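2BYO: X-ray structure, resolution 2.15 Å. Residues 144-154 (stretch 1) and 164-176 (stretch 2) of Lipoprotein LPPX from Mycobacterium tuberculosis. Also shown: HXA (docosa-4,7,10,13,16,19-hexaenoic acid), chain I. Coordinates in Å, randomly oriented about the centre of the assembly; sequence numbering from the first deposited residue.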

# COMPACT_ATOMS: atom_id res chain seq x y z
N THR A 144 -12.32 9.07 -9.41
CA THR A 144 -12.36 8.16 -8.27
C THR A 144 -13.29 8.68 -7.19
O THR A 144 -13.48 9.88 -7.06
N THR A 145 -13.86 7.76 -6.44
CA THR A 145 -14.65 8.07 -5.26
C THR A 145 -13.69 8.13 -4.09
O THR A 145 -12.96 7.16 -3.83
N LYS A 146 -13.67 9.27 -3.40
CA LYS A 146 -12.83 9.46 -2.24
C LYS A 146 -13.65 9.12 -1.00
O LYS A 146 -14.72 9.67 -0.80
N ILE A 147 -13.15 8.18 -0.21
CA ILE A 147 -13.82 7.76 1.01
C ILE A 147 -12.80 7.79 2.13
O ILE A 147 -11.75 7.16 2.03
N THR A 148 -13.12 8.53 3.18
CA THR A 148 -12.28 8.61 4.36
C THR A 148 -12.86 7.73 5.44
O THR A 148 -14.04 7.40 5.43
N GLY A 149 -12.03 7.37 6.41
CA GLY A 149 -12.46 6.50 7.49
C GLY A 149 -11.39 6.48 8.56
O GLY A 149 -10.31 7.02 8.35
N THR A 150 -11.70 5.86 9.69
CA THR A 150 -10.77 5.78 10.80
C THR A 150 -10.42 4.30 11.04
O THR A 150 -11.31 3.46 11.15
N ILE A 151 -9.13 4.01 11.08
CA ILE A 151 -8.63 2.64 11.20
C ILE A 151 -8.19 2.39 12.64
O ILE A 151 -7.45 3.18 13.20
N PRO A 152 -8.65 1.28 13.25
CA PRO A 152 -8.31 1.01 14.64
C PRO A 152 -6.83 0.73 14.82
O PRO A 152 -6.19 0.19 13.92
N ALA A 153 -6.29 1.10 15.98
CA ALA A 153 -4.86 0.97 16.26
C ALA A 153 -4.31 -0.41 15.89
O ALA A 153 -3.23 -0.52 15.32
N SER A 154 -5.08 -1.45 16.19
CA SER A 154 -4.66 -2.83 15.94
C SER A 154 -4.33 -3.06 14.48
O SER A 154 -3.38 -3.77 14.16
N LYS A 164 -0.23 3.82 18.49
CA LYS A 164 -0.93 3.74 19.77
C LYS A 164 -2.40 4.18 19.72
O LYS A 164 -3.11 4.04 20.71
N SER A 165 -2.84 4.72 18.59
CA SER A 165 -4.23 5.15 18.46
C SER A 165 -4.79 4.86 17.09
O SER A 165 -4.06 4.51 16.15
N ALA A 166 -6.11 5.00 16.98
CA ALA A 166 -6.80 4.90 15.70
C ALA A 166 -6.37 6.07 14.82
O ALA A 166 -6.21 7.19 15.31
N ARG A 167 -6.18 5.82 13.53
CA ARG A 167 -5.67 6.84 12.62
C ARG A 167 -6.60 7.06 11.43
O ARG A 167 -7.28 6.12 11.00
N PRO A 168 -6.64 8.30 10.89
CA PRO A 168 -7.42 8.56 9.69
C PRO A 168 -6.76 7.94 8.46
O PRO A 168 -5.53 7.91 8.35
N ALA A 169 -7.59 7.44 7.56
CA ALA A 169 -7.15 6.88 6.31
C ALA A 169 -8.10 7.34 5.21
O ALA A 169 -9.21 7.84 5.49
N THR A 170 -7.65 7.18 3.97
CA THR A 170 -8.44 7.55 2.80
C THR A 170 -8.20 6.53 1.68
O THR A 170 -7.09 6.03 1.54
N VAL A 171 -9.25 6.22 0.93
CA VAL A 171 -9.11 5.41 -0.28
C VAL A 171 -9.78 6.13 -1.44
O VAL A 171 -10.76 6.85 -1.24
N TRP A 172 -9.23 5.93 -2.63
CA TRP A 172 -9.77 6.48 -3.86
C TRP A 172 -10.05 5.34 -4.82
O TRP A 172 -9.12 4.62 -5.23
N ILE A 173 -11.32 5.17 -5.17
CA ILE A 173 -11.79 3.99 -5.88
C ILE A 173 -12.32 4.40 -7.23
O ILE A 173 -13.23 5.22 -7.32
N ALA A 174 -11.76 3.80 -8.28
CA ALA A 174 -12.10 4.15 -9.66
C ALA A 174 -13.61 4.05 -9.87
O ALA A 174 -14.26 3.14 -9.33
N GLN A 175 -14.15 4.97 -10.67
CA GLN A 175 -15.57 4.96 -11.03
C GLN A 175 -15.80 4.41 -12.44
O GLN A 175 -16.88 4.54 -12.98
N ASP A 176 -14.79 3.78 -13.03
CA ASP A 176 -14.84 3.37 -14.44
C ASP A 176 -15.36 1.96 -14.68
O ASP A 176 -15.32 1.47 -15.82

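Strands 144-151 and 167-174 pair antiparallel, so side chains contact their neighbours along two faces of the sheet rather than interdigitating between the strands. The apolar face carries Ile147, Ile151, Ala169, Val171 and Ile173. Ile147 (chi1 m, chi2 t) lies beside Val171 (m), CB to CG2 4.0 Å, and extends its CD1 to within 4.2 Å of CD1 of Ile173, also m, t. Beta-branched Ile147, Val171 and Ile173 suit the extended backbone and form one hydrocarbon patch; Ile151 and Ala169 form another beyond Gly149. Ile151, again m, t, reaches diagonally to Ala169, CD1 to CB 3.3 Å, a close fit that the small methyl permits. The fatty acid's tail lies against this face: HXA C20 is 3.8 Å from Val171 CG1 and 4.0 Å from Ile151 CD1. Gly149 leaves room here, since a CB would lie 3.4 Å from HXA C22.

On the other face, the extended Lys146 (all t) lays its aliphatic stem by Trp172 (chi1 m), CG to NE1 3.4 Å, while Thr144 (p) brings OG1 to 3.3 Å from CD1 at the indole edge. Thr148 CG2 meets Thr170 OG1 at 3.7 Å.

At the polar edge, Gln175 (m, t) swings its amide inward, and NE2 donates to Thr145 OG1 at 3.0 Å. Water 1 hydrogen-bonds to that same OG1 (2.8 Å) and donates to Ile173 O (3.2 Å).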

# COMPACT_ATOMS: atom_id res chain seq x y z
CB THR A 144 -10.97 7.95 -7.63
OG1 THR A 144 -10.52 9.16 -7.01
CG2 THR A 144 -9.93 7.49 -8.63
CB THR A 145 -15.69 6.96 -5.01
OG1 THR A 145 -16.53 6.81 -6.16
CG2 THR A 145 -16.53 7.27 -3.80
CB LYS A 146 -12.35 10.91 -2.16
CG LYS A 146 -11.40 11.19 -1.01
CD LYS A 146 -11.11 12.68 -0.89
CE LYS A 146 -10.11 12.97 0.23
NZ LYS A 146 -9.88 14.44 0.39
CB ILE A 147 -14.43 6.35 0.91
CG1 ILE A 147 -15.42 6.28 -0.25
CG2 ILE A 147 -15.16 5.97 2.23
CD1 ILE A 147 -16.00 4.91 -0.49
CB THR A 148 -12.21 10.05 4.91
OG1 THR A 148 -13.54 10.54 5.14
CG2 THR A 148 -11.51 10.96 3.92
CB THR A 150 -11.36 6.47 12.03
OG1 THR A 150 -11.43 7.88 11.77
CG2 THR A 150 -10.54 6.21 13.29
CB ILE A 151 -7.46 2.40 10.20
CG1 ILE A 151 -7.96 2.61 8.76
CG2 ILE A 151 -6.88 0.99 10.35
CD1 ILE A 151 -6.94 2.32 7.68
CB PRO A 152 -9.14 -0.23 14.98
CG PRO A 152 -9.49 -0.85 13.69
CD PRO A 152 -9.48 0.22 12.66
CB ALA A 153 -4.58 1.26 17.72
CB SER A 154 -5.74 -3.82 16.41
OG SER A 154 -6.94 -3.65 15.68
CB LYS A 164 -0.20 4.58 20.82
CG LYS A 164 1.20 4.09 21.14
CD LYS A 164 1.19 2.72 21.82
CE LYS A 164 2.53 2.42 22.45
NZ LYS A 164 3.65 2.46 21.46
CB SER A 165 -4.38 6.65 18.78
OG SER A 165 -3.73 7.47 17.81
CB ALA A 166 -8.31 4.90 15.90
CB ARG A 167 -4.27 6.47 12.14
CG ARG A 167 -3.22 6.31 13.25
CD ARG A 167 -3.08 7.55 14.13
NE ARG A 167 -2.90 8.77 13.35
CZ ARG A 167 -2.99 10.01 13.84
NH1 ARG A 167 -3.26 10.22 15.13
NH2 ARG A 167 -2.82 11.05 13.03
CB PRO A 168 -7.44 10.09 9.58
CG PRO A 168 -6.48 10.62 10.56
CD PRO A 168 -5.98 9.50 11.42
CB ALA A 169 -7.11 5.37 6.40
CB THR A 170 -8.05 8.93 2.27
OG1 THR A 170 -8.06 9.88 3.34
CG2 THR A 170 -9.05 9.40 1.15
CB VAL A 171 -9.72 3.98 -0.14
CG1 VAL A 171 -9.01 3.19 0.96
CG2 VAL A 171 -11.23 4.03 0.11
CB TRP A 172 -8.77 7.44 -4.49
CG TRP A 172 -8.60 8.76 -3.78
CD1 TRP A 172 -9.23 9.93 -4.08
CD2 TRP A 172 -7.71 9.05 -2.69
NE1 TRP A 172 -8.80 10.93 -3.24
CE2 TRP A 172 -7.87 10.42 -2.37
CE3 TRP A 172 -6.80 8.29 -1.94
CZ2 TRP A 172 -7.15 11.05 -1.35
CZ3 TRP A 172 -6.09 8.91 -0.92
CH2 TRP A 172 -6.27 10.28 -0.63
CB ILE A 173 -12.91 3.26 -5.08
CG1 ILE A 173 -12.37 2.78 -3.73
CG2 ILE A 173 -13.45 2.06 -5.88
CD1 ILE A 173 -13.45 2.44 -2.74
CB ALA A 174 -11.37 3.25 -10.64
CB GLN A 175 -16.14 6.37 -10.93
CG GLN A 175 -16.08 6.95 -9.52
CD GLN A 175 -16.36 8.43 -9.49
OE1 GLN A 175 -16.40 9.09 -10.53
NE2 GLN A 175 -16.57 8.97 -8.29
CB ASP A 176 -13.46 3.58 -15.11
CG ASP A 176 -12.32 2.89 -14.37
OD1 ASP A 176 -12.54 1.99 -13.53
OD2 ASP A 176 -11.16 3.27 -14.64
C1 HXA I . -3.85 -10.55 -1.57
O1 HXA I . -3.83 -11.78 -1.31
O2 HXA I . -4.22 -9.69 -0.74
C2 HXA I . -3.40 -10.11 -2.95
C3 HXA I . -2.51 -8.87 -2.88
C4 HXA I . -1.48 -8.85 -4.03
C5 HXA I . -1.73 -7.74 -5.05
C6 HXA I . -0.68 -6.63 -4.98
C7 HXA I . -1.28 -5.29 -4.55
C8 HXA I . -0.26 -4.44 -3.80
C9 HXA I . -0.87 -3.10 -3.40
C10 HXA I . -1.16 -2.98 -1.90
C11 HXA I . -2.60 -3.34 -1.53
C12 HXA I . -3.45 -2.11 -1.20
C13 HXA I . -3.35 -1.70 0.27
C14 HXA I . -4.59 -2.07 1.09
C15 HXA I . -5.28 -0.84 1.68
C16 HXA I . -6.43 -1.25 2.60
C17 HXA I . -7.43 -0.12 2.82
C18 HXA I . -8.13 -0.28 4.17
C19 HXA I . -9.49 0.42 4.22
C20 HXA I . -9.35 1.90 4.55
C21 HXA I . -10.71 2.58 4.65
C22 HXA I . -10.65 4.09 4.45
O HOH W 1 -16.27 4.18 -7.00